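Mannosyl-6-phosphatase (Bacteroides thetaiotaomicron, PDB 4C1R) probably removes phosphate from the 6-position of mannose in yeast mannan, as a magnesium-dependent hydrolase of the endonuclease/exonuclease/phosphatase family of a gut bacterium. Local coordinates at residues L9-G14 and T44-L49; F39-T44 and F129-F134. All coordinates share one frame; numbering follows the deposited sequence.

Interaction 1. Residues L9-G14 and T44-L49; sequences LRNANG and TQECFL. With MG (magnesium ion), chain E.
Glu46 and Asn11 meet where two parallel chains leave the sheet, and the carboxylate of Glu46 divides its oxygens between a metal and a backbone. OE2 binds the magnesium ion at 2.1 Å and also accepts a bond from Asn8 ND2. OE1 takes the main-chain N-H of Asn11, with N and OE1 2.9 Å apart; the donor arrives on the anti side, 15° out of the carboxylate plane. Glu46 CG stands anti to its carbonyl carbon (chi1 -62°) and the chain beyond is extended, which carries the carboxylate to the ion. A glutamate suits this place because it combines that reach with a second oxygen for the protein. The amide of Asn11 lies obliquely beside the carboxylate, the two planes 26° apart; ND2 lies near OE1 at a poor angle for a bond and finds its partner elsewhere. On the other end of the amide, OD1 accepts Asn13 ND2 at 3.0 Å, while Asn13 OD1 caps helix 14-18 at Asp16 N. Replacing Asn11 by an alanine removes OD1, and would probably leave Asn13 ND2 without this acceptor and the capping amide freer to turn.

Next to the polar pair, on the strand side, Leu9 CD1 reaches Cys47 SG at 3.5 Å, a soft neighbour for a buried leucine, while Leu9 N donates to Gln45 O (3.1 Å) and prolongs the strand pairing. Farther along, Phe48 brings its ring edge to Ala12 O, 3.6 Å from CE2, and the same CE2 lies near Asn11 CB.

Water 1, a magnesium ligand, donates to Glu46 OE1 at 2.6 Å and accepts a weak bond from Arg10 NH1, an arginine also paired with Asp16. Metal, metal-bound water and backbone N-H thus fix the rotation of one carboxylate, consistent with its role as a metal ligand in DNase I-like enzymes.

Interaction 2. Residues F39-T44 and F129-F134; sequences FDIFGT and FEFLFF
Ile41 and Phe133 face each other across the interior of the two-sheet sandwich of the DNase I-like fold, each strand belonging to a different sheet. The axes of 41-44 and 130-134 pass 8.4 Å apart at an angle of 28°, and no hydrogen bond joins the segments, so they are held together by van der Waals and CH-pi contacts.

The main interaction is a CH-pi contact. With Ile41 CG1 anti to the backbone N (chi1 173°) and the chain extended again at chi2, CD1 lies over one face of the Phe133 ring, 3.7 Å from its centroid and displaced toward the rim at CD2. A long branched aliphatic suits this place: CG1 and CG2 also lie against the CE2 side of the ring. Phe122, Ile169 and Ile81 pack round the pair, making its surroundings largely apolar.

A second kind of contact sets the far end of the ring against backbone. Gly43, with no side chain to interpose, brings its N to 3.8 Å from Phe133 CE1, and Phe42 C lies near CZ.

Looser van der Waals packing completes the contact: the Phe131 ring presents its edge to the same methyl, with CE2 at 4.4 Å from Ile41 CD1.

In the fold
Strand 41-45 connects the two interactions, whose centres are about 20 Å apart on opposite sides of the chain's centre. Along the chain the order is 9-14, then 39-44 running straight into 44-49 through the shared Thr44, and finally 129-134. Interaction 2 lies in the interior between the sheets; interaction 1 lies at the C-terminal ends of the neighbouring parallel strands 2-8 and 41-45, where the metal site opens. The shared strand thus packs against the second sheet near its start and middle, and delivers a metal ligand just past its end. Just beyond 134, Asn135 bonds to Thr44 and Gln45, adding a polar tie between the sheets close to the site.

Interaction 1. Residues L9-G14 and T44-L49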
loop_
_atom_site.group_PDB
_atom_site.type_symbol
_atom_site.label_atom_id
_atom_site.label_comp_id
_atom_site.label_asym_id
_atom_site.label_seq_id
_atom_site.Cartn_x
_atom_site.Cartn_y
_atom_site.Cartn_z
ATOM N N LEU A 9 6.663 0.052 4.215
ATOM C CA LEU A 9 8.086 -0.341 4.284
ATOM C C LEU A 9 8.848 0.354 5.418
ATOM O O LEU A 9 10.019 0.019 5.670
ATOM C CB LEU A 9 8.784 -0.026 2.952
ATOM C CG LEU A 9 8.220 -0.677 1.668
ATOM C CD1 LEU A 9 9.267 -0.666 0.554
ATOM C CD2 LEU A 9 7.759 -2.094 1.931
ATOM N N ARG A 10 8.197 1.347 6.044
ATOM C CA ARG A 10 8.649 1.979 7.274
ATOM C C ARG A 10 9.735 3.013 6.917
ATOM O O ARG A 10 10.756 2.654 6.319
ATOM C CB ARG A 10 9.131 0.942 8.321
ATOM C CG ARG A 10 9.912 1.525 9.499
ATOM C CD ARG A 10 9.060 2.435 10.373
ATOM N NE ARG A 10 9.739 2.721 11.646
ATOM C CZ ARG A 10 9.152 3.218 12.738
ATOM N NH1 ARG A 10 7.864 3.527 12.734
ATOM N NH2 ARG A 10 9.852 3.382 13.862
ATOM N N ASN A 11 9.494 4.294 7.230
ATOM C CA ASN A 11 10.460 5.340 6.828
ATOM C C ASN A 11 11.843 5.085 7.446
ATOM O O ASN A 11 11.937 4.552 8.560
ATOM C CB ASN A 11 9.946 6.733 7.171
ATOM C CG ASN A 11 9.765 6.930 8.649
ATOM O OD1 ASN A 11 10.708 6.790 9.427
ATOM N ND2 ASN A 11 8.555 7.290 9.051
ATOM N N ALA A 12 12.906 5.363 6.690
ATOM C CA ALA A 12 14.259 5.174 7.209
ATOM C C ALA A 12 14.545 6.239 8.258
ATOM O O ALA A 12 14.196 7.419 8.073
ATOM C CB ALA A 12 15.278 5.247 6.076
ATOM N N ASN A 13 15.088 5.809 9.392
ATOM C CA ASN A 13 15.513 6.717 10.463
ATOM C C ASN A 13 16.591 6.032 11.315
ATOM O O ASN A 13 16.706 4.780 11.323
ATOM C CB ASN A 13 14.319 7.128 11.330
ATOM C CG ASN A 13 13.665 5.942 12.015
ATOM O OD1 ASN A 13 14.245 5.331 12.920
ATOM N ND2 ASN A 13 12.470 5.578 11.560
ATOM N N GLY A 14 17.384 6.854 12.004
ATOM C CA GLY A 14 18.518 6.367 12.798
ATOM C C GLY A 14 18.058 5.626 14.043
ATOM O O GLY A 14 18.782 4.824 14.594
ATOM N N THR A 44 3.229 0.678 -1.699
ATOM C CA THR A 44 4.090 0.913 -0.572
ATOM C C THR A 44 3.757 2.222 0.144
ATOM O O THR A 44 3.240 3.187 -0.465
ATOM C CB THR A 44 5.604 0.908 -1.001
ATOM O OG1 THR A 44 5.961 2.097 -1.723
ATOM C CG2 THR A 44 5.891 -0.273 -1.874
ATOM N N GLN A 45 4.081 2.276 1.437
ATOM C CA GLN A 45 3.966 3.549 2.184
ATOM C C GLN A 45 5.274 3.863 2.890
ATOM O O GLN A 45 6.060 2.962 3.181
ATOM C CB GLN A 45 2.792 3.504 3.176
ATOM C CG GLN A 45 1.457 3.169 2.496
ATOM C CD GLN A 45 1.255 1.655 2.304
ATOM O OE1 GLN A 45 1.590 0.868 3.188
ATOM N NE2 GLN A 45 0.641 1.253 1.181
ATOM N N GLU A 46 5.495 5.150 3.143
ATOM C CA GLU A 46 6.573 5.674 3.988
ATOM C C GLU A 46 7.967 5.820 3.382
ATOM O O GLU A 46 8.831 6.354 4.059
ATOM C CB GLU A 46 6.643 4.998 5.366
ATOM C CG GLU A 46 5.384 5.201 6.203
ATOM C CD GLU A 46 5.593 4.828 7.638
ATOM O OE1 GLU A 46 6.782 4.769 8.056
ATOM O OE2 GLU A 46 4.566 4.614 8.338
ATOM N N CYS A 47 8.184 5.408 2.130
ATOM C CA CYS A 47 9.536 5.459 1.574
ATOM C C CYS A 47 9.929 6.897 1.237
ATOM O O CYS A 47 9.155 7.606 0.564
ATOM C CB CYS A 47 9.634 4.628 0.292
ATOM S SG CYS A 47 9.631 2.836 0.587
ATOM N N PHE A 48 11.132 7.311 1.663
ATOM C CA PHE A 48 11.790 8.476 1.061
ATOM C C PHE A 48 12.360 8.067 -0.264
ATOM O O PHE A 48 12.483 6.887 -0.528
ATOM C CB PHE A 48 12.899 9.048 1.962
ATOM C CG PHE A 48 12.401 9.531 3.295
ATOM C CD1 PHE A 48 11.702 10.721 3.402
ATOM C CD2 PHE A 48 12.625 8.786 4.450
ATOM C CE1 PHE A 48 11.233 11.164 4.626
ATOM C CE2 PHE A 48 12.155 9.224 5.690
ATOM C CZ PHE A 48 11.466 10.425 5.771
ATOM N N LEU A 49 12.667 9.038 -1.132
ATOM C CA LEU A 49 13.217 8.749 -2.453
ATOM C C LEU A 49 14.369 7.760 -2.380
ATOM O O LEU A 49 14.473 6.879 -3.247
ATOM C CB LEU A 49 13.675 10.034 -3.190
ATOM C CG LEU A 49 14.377 9.784 -4.539
ATOM C CD1 LEU A 49 13.426 9.195 -5.584
ATOM C CD2 LEU A 49 15.028 11.060 -5.069
HETATM MG MG MG E . 4.505 3.700 10.259
HETATM O O HOH W 1 6.508 4.714 10.674
HETATM O O HOH W 2 5.510 2.031 9.438
HETATM O O HOH W 3 4.482 2.777 11.939
HETATM O O HOH W 4 3.694 5.377 11.033
HETATM O O HOH W 5 2.519 2.954 9.899
#

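Interaction 2. Residues F39-T44 and F129-F134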
loop_
_atom_site.group_PDB
_atom_site.type_symbol
_atom_site.label_atom_id
_atom_site.label_comp_id
_atom_site.label_asym_id
_atom_site.label_seq_id
_atom_site.Cartn_x
_atom_site.Cartn_y
_atom_site.Cartn_z
ATOM N N PHE A 39 4.884 -10.592 -6.163
ATOM C CA PHE A 39 3.932 -9.503 -6.235
ATOM C C PHE A 39 3.964 -8.940 -7.692
ATOM O O PHE A 39 5.013 -8.587 -8.198
ATOM C CB PHE A 39 4.269 -8.349 -5.276
ATOM C CG PHE A 39 4.273 -8.709 -3.803
ATOM C CD1 PHE A 39 3.817 -9.953 -3.332
ATOM C CD2 PHE A 39 4.690 -7.759 -2.875
ATOM C CE1 PHE A 39 3.799 -10.239 -1.978
ATOM C CE2 PHE A 39 4.719 -8.057 -1.521
ATOM C CZ PHE A 39 4.249 -9.289 -1.069
ATOM N N ASP A 40 2.828 -8.814 -8.342
ATOM C CA ASP A 40 2.828 -8.222 -9.704
ATOM C C ASP A 40 2.800 -6.724 -9.653
ATOM O O ASP A 40 3.387 -6.022 -10.502
ATOM C CB ASP A 40 1.635 -8.734 -10.518
ATOM C CG ASP A 40 1.697 -10.238 -10.743
ATOM O OD1 ASP A 40 2.798 -10.704 -11.070
ATOM O OD2 ASP A 40 0.661 -10.940 -10.620
ATOM N N ILE A 41 2.051 -6.228 -8.669
ATOM C CA ILE A 41 1.926 -4.807 -8.424
ATOM C C ILE A 41 1.606 -4.598 -6.964
ATOM O O ILE A 41 0.735 -5.285 -6.406
ATOM C CB ILE A 41 0.819 -4.187 -9.312
ATOM C CG1 ILE A 41 0.555 -2.722 -8.950
ATOM C CG2 ILE A 41 -0.457 -4.994 -9.209
ATOM C CD1 ILE A 41 -0.333 -2.059 -9.978
ATOM N N PHE A 42 2.298 -3.651 -6.343
ATOM C CA PHE A 42 2.083 -3.390 -4.921
ATOM C C PHE A 42 2.182 -1.923 -4.548
ATOM O O PHE A 42 3.069 -1.214 -5.026
ATOM C CB PHE A 42 2.924 -4.279 -3.993
ATOM C CG PHE A 42 4.428 -4.153 -4.180
ATOM C CD1 PHE A 42 5.063 -4.734 -5.263
ATOM C CD2 PHE A 42 5.210 -3.493 -3.227
ATOM C CE1 PHE A 42 6.451 -4.653 -5.417
ATOM C CE2 PHE A 42 6.591 -3.367 -3.379
ATOM C CZ PHE A 42 7.212 -3.956 -4.470
ATOM N N GLY A 43 1.289 -1.501 -3.658
ATOM C CA GLY A 43 1.422 -0.225 -2.987
ATOM C C GLY A 43 2.345 -0.315 -1.791
ATOM O O GLY A 43 2.261 -1.267 -0.985
ATOM N N THR A 44 3.229 0.678 -1.699
ATOM C CA THR A 44 4.090 0.913 -0.572
ATOM C C THR A 44 3.757 2.222 0.144
ATOM O O THR A 44 3.240 3.187 -0.465
ATOM C CB THR A 44 5.604 0.908 -1.001
ATOM O OG1 THR A 44 5.961 2.097 -1.723
ATOM C CG2 THR A 44 5.891 -0.273 -1.874
ATOM N N PHE A 129 -6.515 -6.496 -20.041
ATOM C CA PHE A 129 -7.416 -6.017 -19.004
ATOM C C PHE A 129 -6.890 -4.694 -18.376
ATOM O O PHE A 129 -5.709 -4.578 -18.032
ATOM C CB PHE A 129 -7.581 -7.102 -17.943
ATOM C CG PHE A 129 -8.431 -6.685 -16.756
ATOM C CD1 PHE A 129 -9.813 -6.789 -16.807
ATOM C CD2 PHE A 129 -7.831 -6.210 -15.571
ATOM C CE1 PHE A 129 -10.606 -6.426 -15.724
ATOM C CE2 PHE A 129 -8.628 -5.837 -14.476
ATOM C CZ PHE A 129 -10.022 -5.952 -14.547
ATOM N N GLU A 130 -7.759 -3.695 -18.274
ATOM C CA GLU A 130 -7.372 -2.373 -17.756
ATOM C C GLU A 130 -8.024 -2.073 -16.419
ATOM O O GLU A 130 -9.194 -2.420 -16.172
ATOM C CB GLU A 130 -7.782 -1.245 -18.712
ATOM C CG GLU A 130 -7.116 -1.328 -20.055
ATOM C CD GLU A 130 -7.479 -0.149 -20.954
ATOM O OE1 GLU A 130 -7.602 1.009 -20.454
ATOM O OE2 GLU A 130 -7.584 -0.377 -22.175
ATOM N N PHE A 131 -7.294 -1.367 -15.585
ATOM C CA PHE A 131 -7.813 -1.116 -14.248
ATOM C C PHE A 131 -7.106 0.078 -13.633
ATOM O O PHE A 131 -6.010 0.492 -14.068
ATOM C CB PHE A 131 -7.679 -2.397 -13.365
ATOM C CG PHE A 131 -6.256 -2.879 -13.203
ATOM C CD1 PHE A 131 -5.642 -3.656 -14.189
ATOM C CD2 PHE A 131 -5.534 -2.544 -12.070
ATOM C CE1 PHE A 131 -4.337 -4.094 -14.032
ATOM C CE2 PHE A 131 -4.220 -2.961 -11.917
ATOM C CZ PHE A 131 -3.618 -3.721 -12.890
ATOM N N LEU A 132 -7.736 0.628 -12.614
ATOM C CA LEU A 132 -7.109 1.659 -11.786
ATOM C C LEU A 132 -6.480 1.056 -10.524
ATOM O O LEU A 132 -7.096 0.214 -9.850
ATOM C CB LEU A 132 -8.142 2.722 -11.389
ATOM C CG LEU A 132 -8.635 3.670 -12.508
ATOM C CD1 LEU A 132 -9.790 4.473 -11.999
ATOM C CD2 LEU A 132 -7.556 4.599 -13.041
ATOM N N PHE A 133 -5.269 1.505 -10.189
ATOM C CA PHE A 133 -4.644 1.072 -8.952
ATOM C C PHE A 133 -4.326 2.319 -8.099
ATOM O O PHE A 133 -3.569 3.190 -8.537
ATOM C CB PHE A 133 -3.389 0.256 -9.246
ATOM C CG PHE A 133 -2.862 -0.525 -8.054
ATOM C CD1 PHE A 133 -2.166 0.115 -7.012
ATOM C CD2 PHE A 133 -3.050 -1.897 -7.971
ATOM C CE1 PHE A 133 -1.648 -0.628 -5.937
ATOM C CE2 PHE A 133 -2.528 -2.643 -6.901
ATOM C CZ PHE A 133 -1.848 -2.004 -5.871
ATOM N N PHE A 134 -4.967 2.441 -6.936
ATOM C CA PHE A 134 -4.741 3.570 -6.012
ATOM C C PHE A 134 -3.973 3.075 -4.784
ATOM O O PHE A 134 -4.135 1.914 -4.389
ATOM C CB PHE A 134 -6.076 4.162 -5.515
ATOM C CG PHE A 134 -6.887 4.842 -6.572
ATOM C CD1 PHE A 134 -7.744 4.108 -7.396
ATOM C CD2 PHE A 134 -6.905 6.236 -6.660
ATOM C CE1 PHE A 134 -8.478 4.758 -8.386
ATOM C CE2 PHE A 134 -7.644 6.876 -7.642
ATOM C CZ PHE A 134 -8.418 6.146 -8.513
#